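Local coordinates for protein Ac-ASP-7 (Ancylostoma caninum, PDB 3S6S) that is of unknown function but, as a hookworm-secreted member of the SCP/TAPS family, probably takes part in host-parasite interactions, at residues P17-F25 with A88-F99. Sequence-based numbering, arbitrary orientation.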
loop_
_atom_site.group_PDB
_atom_site.type_symbol
_atom_site.label_atom_id
_atom_site.label_comp_id
_atom_site.label_asym_id
_atom_site.label_seq_id
_atom_site.Cartn_x
_atom_site.Cartn_y
_atom_site.Cartn_z
ATOM N N PRO A 17 11.966 1.481 10.201
ATOM C CA PRO A 17 11.541 0.074 10.194
ATOM C C PRO A 17 10.013 -0.111 10.162
ATOM O O PRO A 17 9.541 -1.099 9.599
ATOM C CB PRO A 17 12.148 -0.496 11.485
ATOM C CG PRO A 17 12.403 0.676 12.345
ATOM C CD PRO A 17 12.675 1.847 11.437
ATOM N N PHE A 18 9.257 0.814 10.745
ATOM C CA PHE A 18 7.793 0.749 10.655
ATOM C C PHE A 18 7.314 0.980 9.224
ATOM O O PHE A 18 6.524 0.202 8.698
ATOM C CB PHE A 18 7.135 1.750 11.603
ATOM C CG PHE A 18 7.438 1.491 13.035
ATOM C CD1 PHE A 18 8.484 2.144 13.661
ATOM C CD2 PHE A 18 6.698 0.564 13.757
ATOM C CE1 PHE A 18 8.778 1.892 14.998
ATOM C CE2 PHE A 18 6.983 0.304 15.096
ATOM C CZ PHE A 18 8.022 0.965 15.716
ATOM N N ARG A 19 7.826 2.047 8.614
ATOM C CA ARG A 19 7.587 2.355 7.217
ATOM C C ARG A 19 7.971 1.196 6.314
ATOM O O ARG A 19 7.266 0.873 5.349
ATOM C CB ARG A 19 8.389 3.589 6.810
ATOM C CG ARG A 19 8.400 3.850 5.320
ATOM C CD ARG A 19 9.038 5.189 5.003
ATOM N NE ARG A 19 10.494 5.117 5.044
ATOM C CZ ARG A 19 11.270 5.835 5.852
ATOM N NH1 ARG A 19 10.741 6.701 6.708
ATOM N NH2 ARG A 19 12.588 5.685 5.806
ATOM N N GLU A 20 9.087 0.559 6.628
ATOM C CA GLU A 20 9.606 -0.492 5.776
ATOM C C GLU A 20 8.805 -1.766 5.910
ATOM O O GLU A 20 8.532 -2.448 4.921
ATOM C CB GLU A 20 11.075 -0.722 6.088
ATOM C CG GLU A 20 11.893 0.510 5.772
ATOM C CD GLU A 20 13.329 0.195 5.458
ATOM O OE1 GLU A 20 13.782 -0.910 5.831
ATOM O OE2 GLU A 20 13.996 1.058 4.842
ATOM N N ALA A 21 8.412 -2.070 7.136
ATOM C CA ALA A 21 7.608 -3.252 7.403
ATOM C C ALA A 21 6.279 -3.169 6.639
ATOM O O ALA A 21 5.829 -4.146 6.036
ATOM C CB ALA A 21 7.366 -3.398 8.915
ATOM N N ILE A 22 5.674 -1.992 6.653
ATOM C CA ILE A 22 4.383 -1.780 5.986
ATOM C C ILE A 22 4.515 -1.770 4.458
ATOM O O ILE A 22 3.711 -2.372 3.724
ATOM C CB ILE A 22 3.722 -0.483 6.491
ATOM C CG1 ILE A 22 3.475 -0.600 7.999
ATOM C CG2 ILE A 22 2.433 -0.185 5.708
ATOM C CD1 ILE A 22 3.009 0.692 8.673
ATOM N N ASP A 23 5.566 -1.102 3.993
ATOM C CA ASP A 23 5.875 -1.042 2.578
ATOM C C ASP A 23 6.223 -2.417 2.024
ATOM O O ASP A 23 5.805 -2.770 0.920
ATOM C CB ASP A 23 7.014 -0.064 2.331
ATOM C CG ASP A 23 7.470 -0.072 0.901
ATOM O OD1 ASP A 23 8.389 -0.857 0.569
ATOM O OD2 ASP A 23 6.890 0.695 0.109
ATOM N N THR A 24 6.968 -3.201 2.796
ATOM C CA THR A 24 7.344 -4.538 2.343
ATOM C C THR A 24 6.138 -5.475 2.322
ATOM O O THR A 24 5.962 -6.264 1.387
ATOM C CB THR A 24 8.482 -5.146 3.192
ATOM O OG1 THR A 24 9.688 -4.381 3.001
ATOM C CG2 THR A 24 8.739 -6.572 2.769
ATOM N N PHE A 25 5.292 -5.363 3.341
ATOM C CA PHE A 25 4.052 -6.114 3.366
ATOM C C PHE A 25 3.207 -5.808 2.134
ATOM O O PHE A 25 2.707 -6.709 1.468
ATOM C CB PHE A 25 3.256 -5.789 4.627
ATOM C CG PHE A 25 1.871 -6.368 4.632
ATOM C CD1 PHE A 25 0.817 -5.683 4.037
ATOM C CD2 PHE A 25 1.619 -7.595 5.245
ATOM C CE1 PHE A 25 -0.466 -6.210 4.041
ATOM C CE2 PHE A 25 0.349 -8.142 5.247
ATOM C CZ PHE A 25 -0.704 -7.443 4.651
ATOM N N ALA A 88 7.052 -2.389 19.871
ATOM C CA ALA A 88 6.128 -1.899 18.871
ATOM C C ALA A 88 6.346 -2.617 17.542
ATOM O O ALA A 88 5.391 -2.956 16.851
ATOM C CB ALA A 88 6.279 -0.388 18.705
ATOM N N ILE A 89 7.601 -2.868 17.196
ATOM C CA ILE A 89 7.907 -3.385 15.874
ATOM C C ILE A 89 7.438 -4.824 15.692
ATOM O O ILE A 89 7.127 -5.246 14.579
ATOM C CB ILE A 89 9.419 -3.291 15.548
ATOM C CG1 ILE A 89 9.664 -3.598 14.064
ATOM C CG2 ILE A 89 10.237 -4.230 16.446
ATOM C CD1 ILE A 89 8.958 -2.625 13.114
ATOM N N SER A 90 7.417 -5.590 16.774
ATOM C CA SER A 90 6.969 -6.975 16.681
ATOM C C SER A 90 5.443 -7.014 16.622
ATOM O O SER A 90 4.864 -7.783 15.860
ATOM C CB SER A 90 7.487 -7.802 17.862
ATOM O OG SER A 90 8.884 -8.025 17.746
ATOM N N ALA A 91 4.808 -6.169 17.427
ATOM C CA ALA A 91 3.359 -6.062 17.428
ATOM C C ALA A 91 2.832 -5.716 16.029
ATOM O O ALA A 91 1.886 -6.343 15.534
ATOM C CB ALA A 91 2.910 -5.020 18.446
ATOM N N LEU A 92 3.458 -4.715 15.407
ATOM C CA LEU A 92 3.094 -4.261 14.072
ATOM C C LEU A 92 3.104 -5.441 13.134
ATOM O O LEU A 92 2.133 -5.695 12.415
ATOM C CB LEU A 92 4.096 -3.220 13.582
ATOM C CG LEU A 92 3.782 -2.340 12.360
ATOM C CD1 LEU A 92 4.712 -2.663 11.200
ATOM C CD2 LEU A 92 2.304 -2.383 11.936
ATOM N N LYS A 93 4.210 -6.170 13.158
ATOM C CA LYS A 93 4.369 -7.340 12.310
ATOM C C LYS A 93 3.194 -8.312 12.468
ATOM O O LYS A 93 2.737 -8.904 11.486
ATOM C CB LYS A 93 5.674 -8.027 12.617
ATOM N N GLU A 94 2.709 -8.467 13.702
ATOM C CA GLU A 94 1.607 -9.379 13.995
ATOM C C GLU A 94 0.278 -8.778 13.553
ATOM O O GLU A 94 -0.569 -9.465 12.983
ATOM C CB GLU A 94 1.549 -9.697 15.489
ATOM C CG GLU A 94 2.770 -10.435 16.006
ATOM C CD GLU A 94 2.722 -10.705 17.508
ATOM O OE1 GLU A 94 1.928 -10.048 18.229
ATOM O OE2 GLU A 94 3.488 -11.585 17.960
ATOM N N ILE A 95 0.103 -7.493 13.836
ATOM C CA ILE A 95 -1.080 -6.759 13.398
ATOM C C ILE A 95 -1.272 -6.852 11.889
ATOM O O ILE A 95 -2.398 -6.990 11.418
ATOM C CB ILE A 95 -1.004 -5.301 13.820
ATOM C CG1 ILE A 95 -1.292 -5.199 15.312
ATOM C CG2 ILE A 95 -1.988 -4.455 13.029
ATOM C CD1 ILE A 95 -1.038 -3.832 15.872
ATOM N N LEU A 96 -0.167 -6.801 11.143
ATOM C CA LEU A 96 -0.202 -6.938 9.685
ATOM C C LEU A 96 -0.637 -8.329 9.253
ATOM O O LEU A 96 -1.275 -8.498 8.212
ATOM C CB LEU A 96 1.173 -6.638 9.078
ATOM C CG LEU A 96 1.662 -5.192 9.104
ATOM C CD1 LEU A 96 3.117 -5.155 8.726
ATOM C CD2 LEU A 96 0.843 -4.313 8.166
ATOM N N GLU A 97 -0.278 -9.341 10.033
ATOM C CA GLU A 97 -0.741 -10.678 9.701
ATOM C C GLU A 97 -2.258 -10.730 9.879
ATOM O O GLU A 97 -2.992 -11.188 9.008
ATOM C CB GLU A 97 -0.050 -11.738 10.548
ATOM C CG GLU A 97 -0.176 -13.139 9.941
ATOM C CD GLU A 97 0.514 -14.221 10.772
ATOM O OE1 GLU A 97 1.522 -13.911 11.448
ATOM O OE2 GLU A 97 0.030 -15.379 10.751
ATOM N N THR A 98 -2.730 -10.218 10.999
ATOM C CA THR A 98 -4.160 -10.152 11.221
ATOM C C THR A 98 -4.823 -9.319 10.111
ATOM O O THR A 98 -5.829 -9.714 9.539
ATOM C CB THR A 98 -4.461 -9.602 12.626
ATOM O OG1 THR A 98 -3.990 -10.546 13.598
ATOM C CG2 THR A 98 -5.945 -9.382 12.810
ATOM N N PHE A 99 -4.207 -8.192 9.793
ATOM C CA PHE A 99 -4.669 -7.293 8.755
ATOM C C PHE A 99 -4.802 -8.015 7.414
ATOM O O PHE A 99 -5.736 -7.757 6.652
ATOM C CB PHE A 99 -3.662 -6.136 8.635
ATOM C CG PHE A 99 -3.997 -5.126 7.565
ATOM C CD1 PHE A 99 -3.073 -4.820 6.576
ATOM C CD2 PHE A 99 -5.226 -4.469 7.561
ATOM C CE1 PHE A 99 -3.354 -3.884 5.607
ATOM C CE2 PHE A 99 -5.520 -3.531 6.589
ATOM C CZ PHE A 99 -4.585 -3.236 5.604
#
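Pro17 O meets two groups: Ala21 N, which donates the helical hydrogen bond to it at 2.9 Å, and the methyl Ile89 CD1 of the neighbouring helix, 3.9 Å away. This is helix-helix packing on one face of the central sheet in the alpha-beta-alpha sandwich of the SCP/TAPS (CAP) fold. The axes of 17-25 and 88-99 run nearly parallel, 16° apart, with a closest approach of 10.4 Å, and the side-chain contacts between them are apolar. Ile89 CD1 also lies over one face of the Phe18 ring in a CH-pi contact, 4.2 Å from the ring centroid and offset toward the rim. Ala88 meets the edge of the same ring, its CB 3.7 Å from Phe18 CZ.

In the middle, Leu92 CD1 reaches Ala21 CB at 3.6 Å and also touches Ile22 CG1, so one methyl bridges two residues of the first helix. Beneath this layer, Trp136 of strand 133-140 touches Phe18, Ile22 and Leu92, while Phe80 of strand 76-83 touches Leu92 and Leu96.

With CG anti to its amide nitrogen (chi1 171°), Phe25 projects toward the partner helix, where Leu96 CD2 sits over one ring face, likewise offset toward the rim. The Phe25 and Phe99 planes are inclined by 40°, with Phe25 CE1 touching Phe99 CD1. The other epsilon carbon, Phe25 CE2, comes to 3.4 Å from the backbone oxygen Leu96 O.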